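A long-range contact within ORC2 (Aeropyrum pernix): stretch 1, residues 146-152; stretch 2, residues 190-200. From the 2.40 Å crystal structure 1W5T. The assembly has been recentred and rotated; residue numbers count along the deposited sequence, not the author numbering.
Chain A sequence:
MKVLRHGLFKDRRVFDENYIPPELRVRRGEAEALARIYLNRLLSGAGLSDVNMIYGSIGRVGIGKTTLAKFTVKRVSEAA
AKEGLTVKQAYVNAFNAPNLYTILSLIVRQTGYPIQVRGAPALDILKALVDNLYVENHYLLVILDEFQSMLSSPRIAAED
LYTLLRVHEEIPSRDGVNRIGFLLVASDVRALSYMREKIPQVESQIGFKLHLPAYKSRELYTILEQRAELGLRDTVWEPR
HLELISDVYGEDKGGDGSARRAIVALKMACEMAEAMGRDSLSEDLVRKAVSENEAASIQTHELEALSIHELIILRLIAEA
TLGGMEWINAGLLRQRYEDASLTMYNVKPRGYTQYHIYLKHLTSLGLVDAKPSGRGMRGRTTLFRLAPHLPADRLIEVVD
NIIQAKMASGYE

Stretch 1, residues 146-152: EFQSMLS
Stretch 2 190-200: RALSYMREKIP

A short turn can pack against a long helix by committing mainly one side chain to it, and residues 146-152 and 190-200 of ORC2 illustrate the principle. Residues 190-198 form a regular helix, its i to i+4 bonds running from Tyr 194 N to Arg 190 O (2.8 Å) through Ile 199 N to Met 195 O (2.8 Å). Ile 199 then leaves helical geometry at phi/psi -136/58. The first stretch is tighter: Glu 146 has positive phi (51/46), and about residues 148-151 the backbone winds into a weakly bonded helix, with Met 150 N 2.6 Å from Phe 147 O and Leu 151 N 3.0 Å from Gln 148 O. Ser 152 opens out at -106/78. The backbones come nearest where Gln 148 CA lies 5.2 Å from Ala 191 CA, and there the alanine CB is 4.0 Å from Gln 148 CB.

Leu 151 (m, t) is the hub. Its CB points toward the helix, and CD1 lies 3.6 Å from Met 195 CG and 3.5 Å from Ala 191 O, and CD2 reaches Ile 199 CD1 (p, t) at 3.9 Å. Ala 191, Met 195 and, just past the helix, Ile 199, spaced four apart, thus meet a single leucine. Tyr 194 (chi1 t, chi2 99°) lays CE2 3.9 Å from Leu 151 CB and brings OH to 3.2 Å from Leu 151 O; Lys 198 NZ bonds weakly to Tyr 194 OH at 3.4 Å.

Met 195 (m, t, p) starts sideways, but its end comes nearer, setting SD 3.7 Å from CE2 of Phe 147 (chi1 t, chi2 69°), at the ring edge. Gln 148 (p, m) leads its end away, where NE2 donates to Glu 146 OE2 at 2.9 Å. The contact is chiefly apolar, burying 302 Å², both sides summed.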

# COMPACT_ATOMS: atom_id res chain seq x y z
N GLU A 146 -4.37 -5.23 -2.90
CA GLU A 146 -3.55 -6.24 -2.25
C GLU A 146 -3.27 -7.34 -3.25
O GLU A 146 -3.38 -8.52 -2.91
CB GLU A 146 -4.22 -6.83 -0.99
CG GLU A 146 -4.63 -5.85 0.10
CD GLU A 146 -3.46 -5.22 0.86
OE1 GLU A 146 -3.68 -4.33 1.69
OE2 GLU A 146 -2.31 -5.60 0.63
N PHE A 147 -2.88 -6.93 -4.46
CA PHE A 147 -2.69 -7.84 -5.58
C PHE A 147 -1.61 -8.86 -5.27
O PHE A 147 -1.73 -10.03 -5.66
CB PHE A 147 -2.36 -7.07 -6.88
CG PHE A 147 -2.23 -7.96 -8.09
CD1 PHE A 147 -3.35 -8.61 -8.63
CD2 PHE A 147 -0.99 -8.16 -8.67
CE1 PHE A 147 -3.23 -9.43 -9.73
CE2 PHE A 147 -0.85 -8.98 -9.78
CZ PHE A 147 -1.96 -9.61 -10.32
N GLN A 148 -0.58 -8.42 -4.53
CA GLN A 148 0.51 -9.32 -4.17
C GLN A 148 -0.01 -10.60 -3.51
O GLN A 148 0.59 -11.63 -3.72
CB GLN A 148 1.57 -8.64 -3.30
CG GLN A 148 1.20 -8.50 -1.82
CD GLN A 148 0.09 -7.50 -1.58
OE1 GLN A 148 -0.28 -6.68 -2.46
NE2 GLN A 148 -0.44 -7.54 -0.38
N SER A 149 -1.11 -10.54 -2.76
CA SER A 149 -1.70 -11.77 -2.20
C SER A 149 -2.31 -12.71 -3.24
O SER A 149 -2.49 -13.91 -3.03
CB SER A 149 -2.69 -11.48 -1.07
OG SER A 149 -3.96 -11.12 -1.57
N MET A 150 -2.63 -12.16 -4.40
CA MET A 150 -3.09 -13.00 -5.49
C MET A 150 -1.92 -13.73 -6.11
O MET A 150 -2.15 -14.70 -6.80
CB MET A 150 -3.80 -12.17 -6.53
CG MET A 150 -5.25 -11.95 -6.23
SD MET A 150 -5.98 -10.83 -7.44
CE MET A 150 -5.98 -11.81 -8.87
N LEU A 151 -0.69 -13.28 -5.86
CA LEU A 151 0.52 -13.92 -6.43
C LEU A 151 1.13 -14.99 -5.52
O LEU A 151 1.74 -15.94 -6.00
CB LEU A 151 1.59 -12.88 -6.81
CG LEU A 151 1.15 -11.82 -7.82
CD1 LEU A 151 2.12 -10.63 -7.81
CD2 LEU A 151 0.94 -12.40 -9.23
N SER A 152 1.00 -14.82 -4.20
CA SER A 152 1.46 -15.82 -3.23
C SER A 152 0.21 -16.51 -2.68
O SER A 152 -0.26 -16.22 -1.57
CB SER A 152 2.31 -15.21 -2.12
OG SER A 152 1.65 -14.15 -1.48
N ARG A 190 8.09 -5.91 -4.89
CA ARG A 190 8.32 -7.38 -4.90
C ARG A 190 7.24 -8.10 -5.70
O ARG A 190 7.52 -9.11 -6.34
CB ARG A 190 8.40 -8.00 -3.48
CG ARG A 190 9.58 -7.52 -2.62
CD ARG A 190 9.52 -7.98 -1.14
NE ARG A 190 8.40 -7.35 -0.43
CZ ARG A 190 7.97 -7.70 0.76
NH1 ARG A 190 8.59 -8.68 1.44
NH2 ARG A 190 6.95 -7.04 1.30
N ALA A 191 6.02 -7.56 -5.69
CA ALA A 191 4.95 -8.06 -6.55
C ALA A 191 5.38 -8.07 -8.02
O ALA A 191 5.14 -9.04 -8.72
CB ALA A 191 3.69 -7.28 -6.37
N LEU A 192 6.01 -6.98 -8.45
CA LEU A 192 6.50 -6.88 -9.82
C LEU A 192 7.68 -7.86 -10.03
O LEU A 192 7.68 -8.58 -11.03
CB LEU A 192 6.92 -5.43 -10.14
CG LEU A 192 5.78 -4.43 -10.34
CD1 LEU A 192 6.32 -3.08 -10.57
CD2 LEU A 192 4.95 -4.88 -11.54
N SER A 193 8.65 -7.86 -9.10
CA SER A 193 9.81 -8.75 -9.17
C SER A 193 9.35 -10.18 -9.34
O SER A 193 9.88 -10.93 -10.14
CB SER A 193 10.69 -8.64 -7.92
OG SER A 193 11.16 -7.31 -7.76
N TYR A 194 8.34 -10.54 -8.57
CA TYR A 194 7.77 -11.88 -8.60
C TYR A 194 7.10 -12.23 -9.94
O TYR A 194 7.41 -13.26 -10.54
CB TYR A 194 6.78 -12.05 -7.45
CG TYR A 194 6.17 -13.42 -7.39
CD1 TYR A 194 6.66 -14.39 -6.50
CD2 TYR A 194 5.10 -13.74 -8.22
CE1 TYR A 194 6.08 -15.66 -6.45
CE2 TYR A 194 4.52 -14.99 -8.18
CZ TYR A 194 5.01 -15.95 -7.31
OH TYR A 194 4.41 -17.16 -7.31
N MET A 195 6.16 -11.39 -10.37
CA MET A 195 5.55 -11.50 -11.70
C MET A 195 6.57 -11.63 -12.85
O MET A 195 6.33 -12.41 -13.74
CB MET A 195 4.62 -10.32 -11.99
CG MET A 195 3.36 -10.28 -11.18
SD MET A 195 2.37 -8.79 -11.52
CE MET A 195 1.56 -9.29 -12.97
N ARG A 196 7.69 -10.90 -12.81
CA ARG A 196 8.72 -10.96 -13.86
C ARG A 196 9.37 -12.32 -13.89
O ARG A 196 9.60 -12.88 -14.96
CB ARG A 196 9.84 -9.91 -13.66
CG ARG A 196 10.23 -9.08 -14.89
CD ARG A 196 10.77 -9.83 -16.14
NE ARG A 196 12.16 -10.32 -16.07
CZ ARG A 196 13.27 -9.55 -16.00
NH1 ARG A 196 14.48 -10.11 -15.94
NH2 ARG A 196 13.17 -8.23 -16.00
N GLU A 197 9.69 -12.84 -12.71
CA GLU A 197 10.41 -14.10 -12.60
C GLU A 197 9.50 -15.31 -12.80
O GLU A 197 9.95 -16.31 -13.36
CB GLU A 197 11.17 -14.17 -11.28
CG GLU A 197 12.68 -13.94 -11.42
CD GLU A 197 13.53 -15.08 -10.86
OE1 GLU A 197 13.04 -15.86 -10.00
OE2 GLU A 197 14.72 -15.19 -11.26
N LYS A 198 8.23 -15.22 -12.40
CA LYS A 198 7.33 -16.36 -12.45
C LYS A 198 6.36 -16.36 -13.63
O LYS A 198 6.15 -17.40 -14.24
CB LYS A 198 6.58 -16.57 -11.13
CG LYS A 198 5.05 -16.72 -11.25
CD LYS A 198 4.46 -17.83 -10.33
CE LYS A 198 2.94 -18.07 -10.56
NZ LYS A 198 1.98 -17.25 -9.70
N ILE A 199 5.81 -15.19 -13.96
CA ILE A 199 4.82 -15.04 -15.05
C ILE A 199 5.03 -13.84 -16.00
O ILE A 199 4.12 -13.03 -16.18
CB ILE A 199 3.41 -15.00 -14.46
CG1 ILE A 199 3.39 -14.11 -13.20
CG2 ILE A 199 2.91 -16.40 -14.20
CD1 ILE A 199 2.00 -13.66 -12.76
N PRO A 200 6.19 -13.73 -16.65
CA PRO A 200 6.52 -12.53 -17.44
C PRO A 200 5.54 -12.24 -18.59
O PRO A 200 5.56 -11.12 -19.09
CB PRO A 200 7.90 -12.86 -17.99
CG PRO A 200 7.92 -14.32 -18.04
CD PRO A 200 7.26 -14.74 -16.73